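Local structure of PA14 domain-containing protein (Clostridium clariflavum, 6QDI) at residues I179-G184 against V200-F205. The protein probably senses plant biomass sugars through tandem calcium-binding PA14 domains, as the extracellular part of a membrane-bound RsgI-like anti-sigma factor. Numbering follows the deposited sequence.
Sequences IDFNWG and VRWTGF
W202 meets I179 and F181 with one side of its indole, which can be followed outward from CB. The first torsion (chi1 -73°) puts CG anti to the carbonyl carbon and beside the backbone N, which brings the indole against both. Over the pyrrole part sits the end of I179: CD1 lies 3.4 Å from the centroid of the five-membered ring and 6° off its normal, a CH-pi contact over the face. On the opposite face, V200 CG1 of W202's own strand rests over the centre of the indole. W202 NE1 donates a hydrogen bond to D176 OD2. These residues come from the two sheets of the second PA14 domain, a beta-sandwich: strand 180-184 pairs with 271-279, strand 198-207 with 157-162 and 257-266, and all touching residues are buried. Farther out, W202 CZ2 approaches F181 CE2 at 3.4 Å; the two six-membered rings are nearly parallel, planes at 19°, yet slid (centroids 5.5 Å apart) until they barely overlap. I179 CG2 reaches W202 CZ3 at 4.0 Å. At the far corner, W202 CH2 and W183 CH2 meet edge to edge at 4.4 Å, and the W183 side chain touches D42, a calcium ligand of the first PA14 domain.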
# COMPACT_ATOMS: atom_id res chain seq x y z
N ILE A 179 -1.26 9.54 6.67
CA ILE A 179 -1.39 10.03 5.31
C ILE A 179 -0.29 9.34 4.49
O ILE A 179 0.82 9.82 4.39
CB ILE A 179 -1.32 11.54 5.22
CG1 ILE A 179 -2.15 12.25 6.28
CG2 ILE A 179 -1.66 11.98 3.78
CD1 ILE A 179 -3.57 11.80 6.36
N ASP A 180 -0.66 8.20 3.92
CA ASP A 180 0.28 7.37 3.16
C ASP A 180 -0.52 6.65 2.10
O ASP A 180 -0.88 5.49 2.28
CB ASP A 180 0.97 6.39 4.10
CG ASP A 180 2.05 5.60 3.44
OD1 ASP A 180 2.53 6.01 2.38
OD2 ASP A 180 2.48 4.58 4.02
N PHE A 181 -0.84 7.35 1.02
CA PHE A 181 -1.80 6.87 0.04
C PHE A 181 -1.21 6.78 -1.36
O PHE A 181 -0.51 7.67 -1.83
CB PHE A 181 -2.98 7.85 -0.06
CG PHE A 181 -3.90 7.80 1.14
CD1 PHE A 181 -4.82 6.79 1.26
CD2 PHE A 181 -3.81 8.76 2.13
CE1 PHE A 181 -5.68 6.76 2.32
CE2 PHE A 181 -4.64 8.68 3.24
CZ PHE A 181 -5.59 7.68 3.33
N ASN A 182 -1.57 5.70 -2.06
CA ASN A 182 -1.31 5.56 -3.48
C ASN A 182 -2.45 4.72 -4.01
O ASN A 182 -2.47 3.50 -3.84
CB ASN A 182 0.05 4.96 -3.76
CG ASN A 182 0.32 4.85 -5.26
OD1 ASN A 182 -0.57 5.09 -6.07
ND2 ASN A 182 1.53 4.46 -5.61
N TRP A 183 -3.43 5.40 -4.60
CA TRP A 183 -4.65 4.76 -5.05
C TRP A 183 -4.54 4.27 -6.50
O TRP A 183 -5.53 3.73 -7.00
CB TRP A 183 -5.84 5.71 -4.97
CG TRP A 183 -6.14 6.30 -3.62
CD1 TRP A 183 -6.85 5.71 -2.61
CD2 TRP A 183 -5.79 7.62 -3.16
NE1 TRP A 183 -6.91 6.57 -1.53
CE2 TRP A 183 -6.30 7.75 -1.85
CE3 TRP A 183 -5.12 8.70 -3.74
CZ2 TRP A 183 -6.18 8.95 -1.12
CZ3 TRP A 183 -4.96 9.85 -2.99
CH2 TRP A 183 -5.49 9.97 -1.71
N GLY A 184 -3.42 4.49 -7.18
CA GLY A 184 -3.43 4.31 -8.63
C GLY A 184 -4.47 5.22 -9.21
O GLY A 184 -4.47 6.42 -8.95
N VAL A 200 -9.17 16.00 -1.22
CA VAL A 200 -9.23 15.64 0.18
C VAL A 200 -8.71 16.80 1.01
O VAL A 200 -7.74 17.45 0.66
CB VAL A 200 -8.37 14.40 0.47
CG1 VAL A 200 -8.48 14.01 1.93
CG2 VAL A 200 -8.75 13.22 -0.41
N ARG A 201 -9.39 17.02 2.15
CA ARG A 201 -8.85 17.87 3.20
C ARG A 201 -8.64 17.05 4.45
O ARG A 201 -9.57 16.43 4.97
CB ARG A 201 -9.80 19.03 3.51
CG ARG A 201 -9.40 19.88 4.71
CD ARG A 201 -10.11 21.22 4.74
NE ARG A 201 -11.56 21.05 4.78
CZ ARG A 201 -12.43 21.80 4.12
NH1 ARG A 201 -12.04 22.77 3.30
NH2 ARG A 201 -13.72 21.53 4.23
N TRP A 202 -7.41 17.04 4.97
CA TRP A 202 -7.09 16.46 6.26
C TRP A 202 -6.81 17.60 7.24
O TRP A 202 -6.09 18.55 6.93
CB TRP A 202 -5.86 15.54 6.19
CG TRP A 202 -6.11 14.24 5.50
CD1 TRP A 202 -6.76 13.17 6.03
CD2 TRP A 202 -5.70 13.86 4.17
NE1 TRP A 202 -6.78 12.15 5.13
CE2 TRP A 202 -6.13 12.54 3.99
CE3 TRP A 202 -5.00 14.50 3.15
CZ2 TRP A 202 -5.88 11.85 2.80
CZ3 TRP A 202 -4.77 13.82 1.99
CH2 TRP A 202 -5.20 12.51 1.81
N THR A 203 -7.37 17.48 8.44
CA THR A 203 -7.18 18.45 9.48
C THR A 203 -6.95 17.79 10.84
O THR A 203 -7.44 16.71 11.13
CB THR A 203 -8.39 19.41 9.57
OG1 THR A 203 -9.59 18.66 9.80
CG2 THR A 203 -8.52 20.32 8.38
N GLY A 204 -6.25 18.52 11.69
CA GLY A 204 -6.05 18.13 13.08
C GLY A 204 -4.77 18.70 13.58
O GLY A 204 -4.44 19.87 13.29
N PHE A 205 -4.06 17.90 14.37
CA PHE A 205 -2.84 18.34 15.06
C PHE A 205 -1.81 17.24 15.01
O PHE A 205 -2.15 16.07 15.12
CB PHE A 205 -3.14 18.72 16.53
CG PHE A 205 -3.99 19.95 16.64
CD1 PHE A 205 -5.37 19.86 16.50
CD2 PHE A 205 -3.45 21.19 16.82
CE1 PHE A 205 -6.18 20.99 16.54
CE2 PHE A 205 -4.25 22.32 16.89
CZ PHE A 205 -5.61 22.21 16.71